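Local coordinates for RabGDI protein (Plasmodium falciparum 3D7, PDB 3P1W) that probably binds prenylated Rab GTPases in their GDP-bound form, as Rab GDP-dissociation inhibitors do, slowing nucleotide release and keeping the lipidated protein soluble, at residues Asn63-Tyr68 and Tyr81-Arg85; Ile92-Ile96 and Ile363-Ser367; Val313-Lys319 and Pro423-Val429; Ser413-Val417 and Ser431-Ala435. One frame throughout, in Å; residues are numbered along the deposited sequence. Where two conformers were deposited one is given.

How the contacts relate
Along the chain, contact 1 closes before the other three open; contacts 2 and 3 alternate their segments, as do 3 and 4. Strand 405-418 ties much of this together: its early part meets side chains of contact 1, its later part supplies 413-417 of contact 4. Contacts 2 and 4 both reach the nine-stranded mixed sheet, with centres 17 Å apart, and touch through the Lys94-Asp434 salt bridge. Contact 3, centred 16 Å from contact 4, touches it where Met314 meets Tyr416, and lies on the other large sheet. Contacts 1 and 3 are farthest apart, centres 37 Å. The C-terminal run 413-435 thus links the two large sheets.

Contact 1. Residues Asn63-Tyr68 and Tyr81-Arg85; sequences NLTNLY and YGENR
Leu64 lays its side chain over the CB of Tyr81, Leu64 CD1 to Tyr81 CB being 3.7 Å, and the same CD1 lies 3.4 Å from Gly82 O; its rotamer is m,t, and Tyr81 is m. Leu64 opens helix 64-71, and its CA is 5.3 Å from that of Asn84, the nearest pairing of the two backbones. The facing segment runs through Gly82, at phi 74° and psi -151°, then extends at Glu83 before a 3-10 turn begins at Asn84. One turn further along the helix, Tyr68 OH meets the edge of the Tyr81 ring, 3.6 Å from Tyr81 CE2; the Tyr81 hydroxyl itself bonds to Glu406 on strand 405-418.

The polar half belongs to Asn84 (m, chi1 -87°, chi2 -44°), whose CB bond points sideways while its amide reaches the helix start. Asn84 OD1 accepts from Thr65 N at 2.9 Å, and Asn84 ND2 donates to Thr65 OG1 at 2.8 Å, both nearly linear, with Thr65 in rotamer m. Asn63, rotamer p, sits at the N-cap, and Asn63 OD1 accepts from Asn66 N at 2.9 Å. First-turn amides, which lack an i-4 carbonyl, are therefore met by two asparagines, Asn63 capping Asn66 N and Asn84 taking Thr65 N: a helix N-cap reinforced by a side chain from the loop that follows the same helix.

Contact 2. Residues Ile92-Ile96 and Ile363-Ser367; sequences IPKFI and INLVS
The one hydrogen bond across the segments runs from Asn364 ND2 to Pro93 O, 3.0 Å with an N-H...O angle of 136°; the same ND2 also bonds to Ser437 O. Segment 92-96, from the extended but irregular loop between strands 89-90 and 96-97, packs here on strand 361-367 of the nine-stranded mixed sheet. The closest CA atoms, Pro93 and Asn364, are still 7.3 Å apart, so side chains bridge the gap.

Packing centres on Phe95 (chi1 m, chi2 -35°). Asn364 CG lies over one face of its ring, with Asn364 OD1 3.2 Å from Phe95 CE2; Asn364 takes chi1 m and chi2 -13°. The ring edge points at the strand: Phe95 CE1 is 3.7 Å from Val366 CG1, and Phe95 CZ is 3.8 Å from Leu365 O. Tyr250 of strand 248-251 meets Phe95 edge-to-face.

The nitrogen of one buried amide thus serves two carbonyls, Pro93 O and Ser437 O, while its carboxamide lies roughly parallel over one face of the Phe95 ring.

Contact 3. Residues Val313-Lys319 and Pro423-Val429; sequences VMHLKNK and PADNIFV
A buried lysine, held in a pocket of oxygens at the edge strand of the eight-stranded sheet, in the Rossmann-like part that the family suggests, links the loop before strand 320-333 to short strand 427-429. Lys319 curls its chain (m,m,m,t) so that NZ reaches Asp425 OD2 at 2.9 Å in a salt bridge, Asp425 OD1 at 2.9 Å in a weak hydrogen bond, and Ile427 O at 2.9 Å. Asp425 (chi1 p, chi2 4°) is well set for this, since its OD1 also accepts from Ile427 N at 2.8 Å, forming an Asx turn. That turn overlaps the end of a type I beta turn from Pro423 to Asn426, closed by Asn426 N to Pro423 O at 3.1 Å. Pro423 CB packs 3.7 Å from Lys319 NZ.

Beside the lysine an apolar group forms. A second type I turn, Val313 to Leu316, presents both of its end residues to the strand: Val313 CG1 is 4.1 Å from Ile427 CG2, Val313 CG2 is 4.0 Å from Val429 CG2, and Leu316 CD1 is 4.0 Å from Ile427 CD1. Lys319 CE adds a 4.0 Å contact to Val429 CG2; these two residues have the nearest CA atoms, 7.5 Å apart.

Strand 427-429 runs parallel to 305-308, Phe282 of strand 279-284 packs against Val313, Leu316 and Ile427, and helix 440-454 takes Phe428 on its other side.

Contact 4. Residues Ser413-Val417 and Ser431-Ala435; sequences SDLYV and SSYDA
Tyr416 has both its backbone polar atoms satisfied by one residue of the facing loop. Tyr416 N donates to Ser432 OG, 2.8 Å at 168°, and Ser432 N donates to Tyr416 O, 2.9 Å at 167°. A water donates both to Tyr416 O at 2.9 Å and to Ser432 O at 2.8 Å, giving Tyr416 O a second donor. Ser431 N bonds to Asp445. Ser432 (chi1 m) points its CB toward the strand; the CA atoms of Leu415 and Ser432 lie 5.2 Å apart, those of Val417 and Ser431 4.5 Å. The CA 414-to-417 and 431-to-434 directions differ by 126°. Leu415 CD2 (rotamer m,t) comes within 3.3 Å of Tyr433 O, which Arg328 NH2 hydrogen-bonds.

Asp434 OD1 takes Thr436 OG1 and a salt bridge from Lys94, while OD2 takes Thr441 OG1. Leu415 and Val417 pair their backbones with strand 320-333; Tyr416 N and O face the other edge of strand 405-418, where a serine hydroxyl replaces one backbone group of regular strand pairing.

Contact 1. Residues Asn63-Tyr68 and Tyr81-Arg85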
loop_
_atom_site.group_PDB
_atom_site.type_symbol
_atom_site.label_atom_id
_atom_site.label_comp_id
_atom_site.label_asym_id
_atom_site.label_seq_id
_atom_site.Cartn_x
_atom_site.Cartn_y
_atom_site.Cartn_z
ATOM N N ASN A 63 -11.436 -7.955 -14.229
ATOM C CA ASN A 63 -12.354 -9.085 -14.136
ATOM C C ASN A 63 -11.685 -10.344 -14.675
ATOM O O ASN A 63 -10.498 -10.329 -14.976
ATOM C CB ASN A 63 -13.688 -8.778 -14.836
ATOM C CG ASN A 63 -13.561 -8.545 -16.337
ATOM O OD1 ASN A 63 -12.538 -8.828 -16.962
ATOM N ND2 ASN A 63 -14.640 -8.021 -16.926
ATOM N N LEU A 64 -12.429 -11.438 -14.812
ATOM C CA LEU A 64 -11.815 -12.672 -15.304
ATOM C C LEU A 64 -11.293 -12.536 -16.708
ATOM O O LEU A 64 -10.171 -12.918 -16.983
ATOM C CB LEU A 64 -12.818 -13.823 -15.322
ATOM C CG LEU A 64 -13.014 -14.648 -14.094
ATOM C CD1 LEU A 64 -14.154 -15.621 -14.426
ATOM C CD2 LEU A 64 -11.720 -15.337 -13.703
ATOM N N THR A 65 -12.140 -12.043 -17.617
ATOM C CA THR A 65 -11.740 -11.862 -19.011
ATOM C C THR A 65 -10.437 -11.095 -19.102
ATOM O O THR A 65 -9.521 -11.480 -19.823
ATOM C CB THR A 65 -12.830 -11.148 -19.808
ATOM O OG1 THR A 65 -13.974 -11.998 -19.859
ATOM C CG2 THR A 65 -12.371 -10.813 -21.236
ATOM N N ASN A 66 -10.335 -10.015 -18.349
ATOM C CA ASN A 66 -9.186 -9.166 -18.491
ATOM C C ASN A 66 -7.972 -9.737 -17.778
ATOM O O ASN A 66 -6.882 -9.595 -18.278
ATOM C CB ASN A 66 -9.528 -7.725 -18.127
ATOM C CG ASN A 66 -10.413 -7.076 -19.184
ATOM O OD1 ASN A 66 -10.137 -7.155 -20.393
ATOM N ND2 ASN A 66 -11.492 -6.465 -18.747
ATOM N N LEU A 67 -8.176 -10.467 -16.677
ATOM C CA LEU A 67 -7.072 -11.118 -15.979
ATOM C C LEU A 67 -6.436 -12.121 -16.932
ATOM O O LEU A 67 -5.214 -12.143 -17.123
ATOM C CB LEU A 67 -7.590 -11.804 -14.714
ATOM C CG LEU A 67 -6.616 -12.445 -13.761
ATOM C CD1 LEU A 67 -5.723 -11.360 -13.124
ATOM C CD2 LEU A 67 -7.380 -13.255 -12.706
ATOM N N TYR A 68 -7.291 -12.920 -17.582
ATOM C CA TYR A 68 -6.814 -13.946 -18.492
ATOM C C TYR A 68 -6.227 -13.350 -19.763
ATOM O O TYR A 68 -5.200 -13.819 -20.243
ATOM C CB TYR A 68 -7.929 -14.997 -18.787
ATOM C CG TYR A 68 -7.886 -16.167 -17.821
ATOM C CD1 TYR A 68 -8.364 -16.045 -16.512
ATOM C CD2 TYR A 68 -7.324 -17.379 -18.197
ATOM C CE1 TYR A 68 -8.271 -17.099 -15.597
ATOM C CE2 TYR A 68 -7.245 -18.437 -17.297
ATOM C CZ TYR A 68 -7.715 -18.289 -16.004
ATOM O OH TYR A 68 -7.638 -19.334 -15.125
ATOM N N TYR A 81 -14.949 -20.762 -12.596
ATOM C CA TYR A 81 -14.794 -19.421 -12.029
ATOM C C TYR A 81 -16.003 -18.533 -12.259
ATOM O O TYR A 81 -16.091 -17.451 -11.692
ATOM C CB TYR A 81 -13.515 -18.755 -12.546
ATOM C CG TYR A 81 -12.262 -19.458 -12.089
ATOM C CD1 TYR A 81 -12.228 -20.138 -10.872
ATOM C CD2 TYR A 81 -11.105 -19.432 -12.852
ATOM C CE1 TYR A 81 -11.094 -20.772 -10.437
ATOM C CE2 TYR A 81 -9.959 -20.078 -12.423
ATOM C CZ TYR A 81 -9.963 -20.742 -11.208
ATOM O OH TYR A 81 -8.844 -21.398 -10.761
ATOM N N GLY A 82 -16.938 -18.991 -13.086
ATOM C CA GLY A 82 -18.219 -18.316 -13.210
ATOM C C GLY A 82 -18.107 -17.018 -13.977
ATOM O O GLY A 82 -17.244 -16.878 -14.848
ATOM N N GLU A 83 -18.986 -16.070 -13.655
ATOM C CA GLU A 83 -19.145 -14.849 -14.448
ATOM C C GLU A 83 -18.210 -13.737 -14.023
ATOM O O GLU A 83 -17.835 -13.650 -12.865
ATOM C CB GLU A 83 -20.578 -14.317 -14.339
ATOM C CG GLU A 83 -21.613 -15.149 -15.068
ATOM C CD GLU A 83 -23.018 -14.671 -14.786
ATOM O OE1 GLU A 83 -23.478 -14.803 -13.623
ATOM O OE2 GLU A 83 -23.659 -14.164 -15.728
ATOM N N ASN A 84 -17.899 -12.856 -14.972
ATOM C CA ASN A 84 -17.034 -11.705 -14.732
ATOM C C ASN A 84 -17.413 -10.818 -13.540
ATOM O O ASN A 84 -16.522 -10.301 -12.860
ATOM C CB ASN A 84 -16.961 -10.836 -15.988
ATOM C CG ASN A 84 -15.877 -11.278 -16.943
ATOM O OD1 ASN A 84 -14.758 -11.573 -16.527
ATOM N ND2 ASN A 84 -16.179 -11.265 -18.245
ATOM N N ARG A 85 -18.710 -10.646 -13.277
ATOM C CA ARG A 85 -19.153 -9.689 -12.246
ATOM C C ARG A 85 -18.682 -10.028 -10.817
ATOM O O ARG A 85 -18.651 -9.158 -9.953
ATOM C CB ARG A 85 -20.685 -9.514 -12.278
ATOM C CG ARG A 85 -21.464 -10.723 -11.821
ATOM C CD ARG A 85 -22.906 -10.692 -12.328
ATOM N NE ARG A 85 -23.578 -11.941 -11.988
ATOM C CZ ARG A 85 -24.068 -12.233 -10.783
ATOM N NH1 ARG A 85 -24.645 -13.412 -10.573
ATOM N NH2 ARG A 85 -23.981 -11.358 -9.781
#

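Contact 2. Residues Ile92-Ile96 and Ile363-Ser367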
loop_
_atom_site.group_PDB
_atom_site.type_symbol
_atom_site.label_atom_id
_atom_site.label_comp_id
_atom_site.label_asym_id
_atom_site.label_seq_id
_atom_site.Cartn_x
_atom_site.Cartn_y
_atom_site.Cartn_z
ATOM N N ILE A 92 -2.579 -4.361 -7.737
ATOM C CA ILE A 92 -1.780 -3.908 -6.615
ATOM C C ILE A 92 -2.715 -3.687 -5.415
ATOM O O ILE A 92 -3.078 -2.543 -5.102
ATOM C CB ILE A 92 -0.953 -2.652 -6.958
ATOM C CG1 ILE A 92 -0.083 -2.879 -8.198
ATOM C CG2 ILE A 92 -0.061 -2.217 -5.766
ATOM C CD1 ILE A 92 0.796 -1.695 -8.623
ATOM N N PRO A 93 -3.119 -4.791 -4.753
ATOM C CA PRO A 93 -4.032 -4.688 -3.623
ATOM C C PRO A 93 -3.252 -4.245 -2.406
ATOM O O PRO A 93 -2.363 -4.977 -1.895
ATOM C CB PRO A 93 -4.573 -6.104 -3.450
ATOM C CG PRO A 93 -3.501 -7.025 -4.008
ATOM C CD PRO A 93 -2.802 -6.195 -5.100
ATOM N N LYS A 94 -3.498 -3.028 -1.987
ATOM C CA LYS A 94 -2.908 -2.537 -0.754
ATOM C C LYS A 94 -4.021 -2.253 0.247
ATOM O O LYS A 94 -4.956 -1.494 -0.041
ATOM C CB LYS A 94 -2.094 -1.287 -1.022
ATOM C CG LYS A 94 -0.727 -1.574 -1.680
ATOM C CD LYS A 94 -0.061 -0.352 -2.212
ATOM C CE LYS A 94 1.322 -0.662 -2.830
ATOM N NZ LYS A 94 2.481 -0.777 -1.869
ATOM N N PHE A 95 -3.892 -2.806 1.431
ATOM C CA PHE A 95 -4.827 -2.466 2.494
ATOM C C PHE A 95 -4.529 -1.102 3.148
ATOM O O PHE A 95 -3.434 -0.562 3.062
ATOM C CB PHE A 95 -4.838 -3.560 3.558
ATOM C CG PHE A 95 -5.221 -4.915 3.072
ATOM C CD1 PHE A 95 -6.156 -5.106 2.076
ATOM C CD2 PHE A 95 -4.692 -6.039 3.688
ATOM C CE1 PHE A 95 -6.533 -6.383 1.690
ATOM C CE2 PHE A 95 -5.066 -7.306 3.285
ATOM C CZ PHE A 95 -5.994 -7.472 2.294
ATOM N N ILE A 96 -5.537 -0.534 3.801
ATOM C CA ILE A 96 -5.479 0.854 4.272
ATOM C C ILE A 96 -5.625 0.908 5.792
ATOM O O ILE A 96 -6.581 0.367 6.356
ATOM C CB ILE A 96 -6.603 1.623 3.562
ATOM C CG1 ILE A 96 -6.319 1.663 2.055
ATOM C CG2 ILE A 96 -6.798 3.042 4.137
ATOM C CD1 ILE A 96 -7.565 1.875 1.219
ATOM N N ILE A 363 2.002 -10.715 1.901
ATOM C CA ILE A 363 0.921 -11.477 1.284
ATOM C C ILE A 363 -0.413 -10.885 1.727
ATOM O O ILE A 363 -0.668 -10.778 2.935
ATOM C CB ILE A 363 0.936 -12.963 1.649
ATOM C CG1 ILE A 363 2.325 -13.565 1.481
ATOM C CG2 ILE A 363 -0.160 -13.704 0.885
ATOM C CD1 ILE A 363 2.469 -15.070 1.879
ATOM N N ASN A 364 -1.239 -10.469 0.765
ATOM C CA ASN A 364 -2.627 -10.087 1.049
ATOM C C ASN A 364 -3.577 -11.149 0.555
ATOM O O ASN A 364 -3.314 -11.786 -0.446
ATOM C CB ASN A 364 -2.954 -8.755 0.423
ATOM C CG ASN A 364 -2.439 -7.614 1.253
ATOM O OD1 ASN A 364 -2.048 -7.808 2.421
ATOM N ND2 ASN A 364 -2.419 -6.422 0.680
ATOM N N LEU A 365 -4.672 -11.348 1.280
ATOM C CA LEU A 365 -5.654 -12.347 0.924
ATOM C C LEU A 365 -7.009 -11.639 0.932
ATOM O O LEU A 365 -7.340 -10.964 1.921
ATOM C CB LEU A 365 -5.621 -13.505 1.942
ATOM C CG LEU A 365 -6.573 -14.687 1.862
ATOM C CD1 LEU A 365 -8.008 -14.334 2.241
ATOM C CD2 LEU A 365 -6.531 -15.399 0.497
ATOM N N VAL A 366 -7.755 -11.800 -0.172
ATOM C CA VAL A 366 -9.109 -11.311 -0.305
ATOM C C VAL A 366 -9.988 -12.321 -1.023
ATOM O O VAL A 366 -9.503 -13.268 -1.643
ATOM C CB VAL A 366 -9.128 -9.953 -1.014
ATOM C CG1 VAL A 366 -8.588 -8.844 -0.075
ATOM C CG2 VAL A 366 -8.312 -10.038 -2.294
ATOM N N SER A 367 -11.299 -12.144 -0.898
ATOM C CA SER A 367 -12.222 -13.178 -1.343
ATOM C C SER A 367 -13.600 -12.597 -1.621
ATOM O O SER A 367 -13.743 -11.393 -1.845
ATOM C CB SER A 367 -12.294 -14.280 -0.263
ATOM O OG SER A 367 -12.857 -13.778 0.938
#

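Contact 3. Residues Val313-Lys319 and Pro423-Val429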
loop_
_atom_site.group_PDB
_atom_site.type_symbol
_atom_site.label_atom_id
_atom_site.label_comp_id
_atom_site.label_asym_id
_atom_site.label_seq_id
_atom_site.Cartn_x
_atom_site.Cartn_y
_atom_site.Cartn_z
ATOM N N VAL A 313 6.853 9.878 -18.878
ATOM C CA VAL A 313 8.093 10.641 -18.969
ATOM C C VAL A 313 9.267 9.792 -19.398
ATOM O O VAL A 313 10.430 10.148 -19.157
ATOM C CB VAL A 313 8.417 11.373 -17.631
ATOM C CG1 VAL A 313 7.363 12.453 -17.312
ATOM C CG2 VAL A 313 8.546 10.367 -16.431
ATOM N N MET A 314 8.983 8.697 -20.101
ATOM C CA MET A 314 10.051 7.780 -20.489
ATOM C C MET A 314 10.944 8.362 -21.587
ATOM O O MET A 314 12.055 7.868 -21.781
ATOM C CB MET A 314 9.469 6.449 -20.960
ATOM C CG MET A 314 8.773 5.667 -19.896
ATOM S SD MET A 314 9.905 5.057 -18.644
ATOM C CE MET A 314 10.557 3.655 -19.539
ATOM N N HIS A 315 10.439 9.390 -22.275
ATOM C CA HIS A 315 11.184 10.130 -23.294
ATOM C C HIS A 315 11.938 11.360 -22.784
ATOM O O HIS A 315 12.703 11.968 -23.533
ATOM C CB HIS A 315 10.228 10.568 -24.424
ATOM C CG HIS A 315 9.087 11.423 -23.973
ATOM N ND1 HIS A 315 8.276 11.101 -22.899
ATOM C CD2 HIS A 315 8.596 12.574 -24.492
ATOM C CE1 HIS A 315 7.337 12.025 -22.783
ATOM N NE2 HIS A 315 7.505 12.923 -23.744
ATOM N N LEU A 316 11.731 11.719 -21.523
ATOM C CA LEU A 316 12.287 12.949 -20.949
ATOM C C LEU A 316 13.511 12.657 -20.107
ATOM O O LEU A 316 13.568 11.653 -19.351
ATOM C CB LEU A 316 11.268 13.689 -20.092
ATOM C CG LEU A 316 10.002 14.190 -20.773
ATOM C CD1 LEU A 316 9.229 15.017 -19.758
ATOM C CD2 LEU A 316 10.347 15.007 -22.043
ATOM N N LYS A 317 14.463 13.567 -20.212
ATOM C CA LYS A 317 15.763 13.481 -19.563
ATOM C C LYS A 317 15.672 13.777 -18.068
ATOM O O LYS A 317 14.986 14.698 -17.664
ATOM C CB LYS A 317 16.696 14.495 -20.252
ATOM C CG LYS A 317 18.125 14.509 -19.806
ATOM C CD LYS A 317 18.894 15.719 -20.353
ATOM C CE LYS A 317 19.157 15.650 -21.841
ATOM N NZ LYS A 317 19.820 16.919 -22.360
ATOM N N ASN A 318 16.340 12.952 -17.255
ATOM C CA ASN A 318 16.534 13.214 -15.834
ATOM C C ASN A 318 15.231 13.481 -15.073
ATOM O O ASN A 318 15.121 14.426 -14.275
ATOM C CB ASN A 318 17.526 14.364 -15.651
ATOM C CG ASN A 318 18.127 14.391 -14.264
ATOM O OD1 ASN A 318 18.243 13.352 -13.606
ATOM N ND2 ASN A 318 18.495 15.574 -13.803
ATOM N N LYS A 319 14.234 12.642 -15.327
ATOM C CA LYS A 319 12.942 12.721 -14.639
ATOM C C LYS A 319 12.781 11.599 -13.630
ATOM O O LYS A 319 12.278 11.828 -12.537
ATOM C CB LYS A 319 11.776 12.635 -15.613
ATOM C CG LYS A 319 11.596 13.843 -16.538
ATOM C CD LYS A 319 11.568 15.171 -15.788
ATOM C CE LYS A 319 10.383 15.325 -14.859
ATOM N NZ LYS A 319 10.401 16.610 -14.116
ATOM N N PRO A 423 10.794 19.672 -8.979
ATOM C CA PRO A 423 11.350 19.860 -10.304
ATOM C C PRO A 423 11.097 21.265 -10.831
ATOM O O PRO A 423 9.982 21.757 -10.770
ATOM C CB PRO A 423 10.650 18.797 -11.163
ATOM C CG PRO A 423 9.573 18.263 -10.385
ATOM C CD PRO A 423 9.703 18.691 -8.954
ATOM N N ALA A 424 12.156 21.894 -11.315
ATOM C CA ALA A 424 12.103 23.227 -11.915
ATOM C C ALA A 424 11.104 23.295 -13.071
ATOM O O ALA A 424 10.480 24.336 -13.325
ATOM C CB ALA A 424 13.492 23.616 -12.408
ATOM N N ASP A 425 10.962 22.183 -13.790
ATOM C CA ASP A 425 10.097 22.157 -14.966
ATOM C C ASP A 425 8.600 22.011 -14.640
ATOM O O ASP A 425 7.774 22.033 -15.558
ATOM C CB ASP A 425 10.552 21.048 -15.913
ATOM C CG ASP A 425 10.323 19.640 -15.349
ATOM O OD1 ASP A 425 9.730 19.470 -14.241
ATOM O OD2 ASP A 425 10.750 18.692 -16.034
ATOM N N ASN A 426 8.259 21.827 -13.355
ATOM C CA ASN A 426 6.854 21.670 -12.924
ATOM C C ASN A 426 6.156 20.400 -13.434
ATOM O O ASN A 426 4.914 20.349 -13.511
ATOM C CB ASN A 426 6.025 22.917 -13.263
ATOM C CG ASN A 426 6.362 24.083 -12.367
ATOM O OD1 ASN A 426 6.493 23.903 -11.161
ATOM N ND2 ASN A 426 6.483 25.286 -12.941
ATOM N N ILE A 427 6.954 19.363 -13.716
ATOM C CA ILE A 427 6.422 18.050 -14.043
ATOM C C ILE A 427 6.739 17.156 -12.841
ATOM O O ILE A 427 7.909 16.813 -12.609
ATOM C CB ILE A 427 7.023 17.465 -15.325
ATOM C CG1 ILE A 427 6.736 18.389 -16.524
ATOM C CG2 ILE A 427 6.439 16.069 -15.610
ATOM C CD1 ILE A 427 7.486 18.006 -17.765
ATOM N N PHE A 428 5.696 16.852 -12.066
ATOM C CA PHE A 428 5.830 16.101 -10.806
ATOM C C PHE A 428 5.471 14.677 -11.112
ATOM O O PHE A 428 4.349 14.422 -11.554
ATOM C CB PHE A 428 4.868 16.649 -9.747
ATOM C CG PHE A 428 5.197 18.041 -9.296
ATOM C CD1 PHE A 428 5.876 18.254 -8.111
ATOM C CD2 PHE A 428 4.871 19.139 -10.091
ATOM C CE1 PHE A 428 6.199 19.541 -7.706
ATOM C CE2 PHE A 428 5.205 20.445 -9.694
ATOM C CZ PHE A 428 5.870 20.636 -8.492
ATOM N N VAL A 429 6.419 13.768 -10.893
ATOM C CA VAL A 429 6.266 12.365 -11.261
ATOM C C VAL A 429 6.054 11.508 -10.010
ATOM O O VAL A 429 6.824 11.584 -9.064
ATOM C CB VAL A 429 7.475 11.838 -12.073
ATOM C CG1 VAL A 429 7.233 10.425 -12.528
ATOM C CG2 VAL A 429 7.719 12.734 -13.338
#

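Contact 4. Residues Ser413-Val417 and Ser431-Ala435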
loop_
_atom_site.group_PDB
_atom_site.type_symbol
_atom_site.label_atom_id
_atom_site.label_comp_id
_atom_site.label_asym_id
_atom_site.label_seq_id
_atom_site.Cartn_x
_atom_site.Cartn_y
_atom_site.Cartn_z
ATOM N N SER A 413 7.696 -5.716 -12.367
ATOM C CA SER A 413 7.674 -4.314 -12.813
ATOM C C SER A 413 8.928 -3.563 -12.344
ATOM O O SER A 413 9.428 -3.788 -11.225
ATOM C CB SER A 413 6.429 -3.610 -12.265
ATOM O OG SER A 413 5.222 -4.236 -12.685
ATOM N N ASP A 414 9.395 -2.612 -13.167
ATOM C CA ASP A 414 10.476 -1.731 -12.760
ATOM C C ASP A 414 9.959 -0.727 -11.736
ATOM O O ASP A 414 8.816 -0.275 -11.809
ATOM C CB ASP A 414 11.092 -0.994 -13.968
ATOM C CG ASP A 414 11.801 -1.915 -14.939
ATOM O OD1 ASP A 414 12.370 -2.953 -14.561
ATOM O OD2 ASP A 414 11.790 -1.575 -16.132
ATOM N N LEU A 415 10.793 -0.418 -10.755
ATOM C CA LEU A 415 10.510 0.584 -9.733
ATOM C C LEU A 415 11.290 1.847 -10.036
ATOM O O LEU A 415 12.536 1.817 -10.102
ATOM C CB LEU A 415 10.924 0.092 -8.340
ATOM C CG LEU A 415 10.173 -1.111 -7.768
ATOM C CD1 LEU A 415 10.837 -1.628 -6.470
ATOM C CD2 LEU A 415 8.683 -0.753 -7.545
ATOM N N TYR A 416 10.540 2.940 -10.243
ATOM C CA TYR A 416 11.080 4.264 -10.439
ATOM C C TYR A 416 10.764 5.188 -9.282
ATOM O O TYR A 416 9.713 5.078 -8.618
ATOM C CB TYR A 416 10.504 4.905 -11.694
ATOM C CG TYR A 416 10.908 4.201 -12.935
ATOM C CD1 TYR A 416 12.190 4.380 -13.470
ATOM C CD2 TYR A 416 10.022 3.359 -13.601
ATOM C CE1 TYR A 416 12.567 3.747 -14.655
ATOM C CE2 TYR A 416 10.407 2.688 -14.761
ATOM C CZ TYR A 416 11.679 2.904 -15.286
ATOM O OH TYR A 416 12.071 2.265 -16.457
ATOM N N VAL A 417 11.701 6.082 -9.041
ATOM C CA VAL A 417 11.463 7.245 -8.227
ATOM C C VAL A 417 11.789 8.484 -9.042
ATOM O O VAL A 417 12.484 8.417 -10.041
ATOM C CB VAL A 417 12.290 7.219 -6.919
ATOM C CG1 VAL A 417 11.921 5.981 -6.024
ATOM C CG2 VAL A 417 13.809 7.288 -7.186
ATOM N N SER A 431 6.152 8.118 -7.821
ATOM C CA SER A 431 6.980 6.914 -7.765
ATOM C C SER A 431 6.164 5.663 -8.087
ATOM O O SER A 431 4.928 5.620 -7.939
ATOM C CB SER A 431 7.675 6.807 -6.386
ATOM O OG SER A 431 6.720 6.587 -5.365
ATOM N N SER A 432 6.839 4.613 -8.517
ATOM C CA SER A 432 6.165 3.353 -8.755
ATOM C C SER A 432 5.687 2.790 -7.421
ATOM O O SER A 432 6.294 3.076 -6.395
ATOM C CB SER A 432 7.105 2.357 -9.402
ATOM O OG SER A 432 7.722 2.925 -10.543
ATOM N N TYR A 433 4.598 2.019 -7.457
ATOM C CA TYR A 433 4.067 1.352 -6.254
ATOM C C TYR A 433 5.066 0.286 -5.797
ATOM O O TYR A 433 5.539 -0.510 -6.602
ATOM C CB TYR A 433 2.676 0.742 -6.485
ATOM C CG TYR A 433 1.668 1.794 -6.821
ATOM C CD1 TYR A 433 0.998 2.494 -5.833
ATOM C CD2 TYR A 433 1.485 2.178 -8.144
ATOM C CE1 TYR A 433 0.140 3.519 -6.160
ATOM C CE2 TYR A 433 0.631 3.204 -8.480
ATOM C CZ TYR A 433 -0.037 3.863 -7.482
ATOM O OH TYR A 433 -0.859 4.905 -7.822
ATOM N N ASP A 434 5.381 0.319 -4.503
ATOM C CA ASP A 434 6.338 -0.651 -3.911
ATOM C C ASP A 434 5.651 -1.929 -3.441
ATOM O O ASP A 434 4.426 -2.102 -3.540
ATOM C CB ASP A 434 7.167 0.038 -2.809
ATOM C CG ASP A 434 6.366 0.338 -1.562
ATOM O OD1 ASP A 434 5.316 -0.305 -1.323
ATOM O OD2 ASP A 434 6.790 1.212 -0.776
ATOM N N ALA A 435 6.465 -2.875 -2.958
ATOM C CA ALA A 435 5.988 -4.186 -2.589
ATOM C C ALA A 435 5.092 -4.214 -1.342
ATOM O O ALA A 435 4.481 -5.246 -1.081
ATOM C CB ALA A 435 7.207 -5.150 -2.367
HETATM O O HOH W 1 9.131 3.256 -6.424
#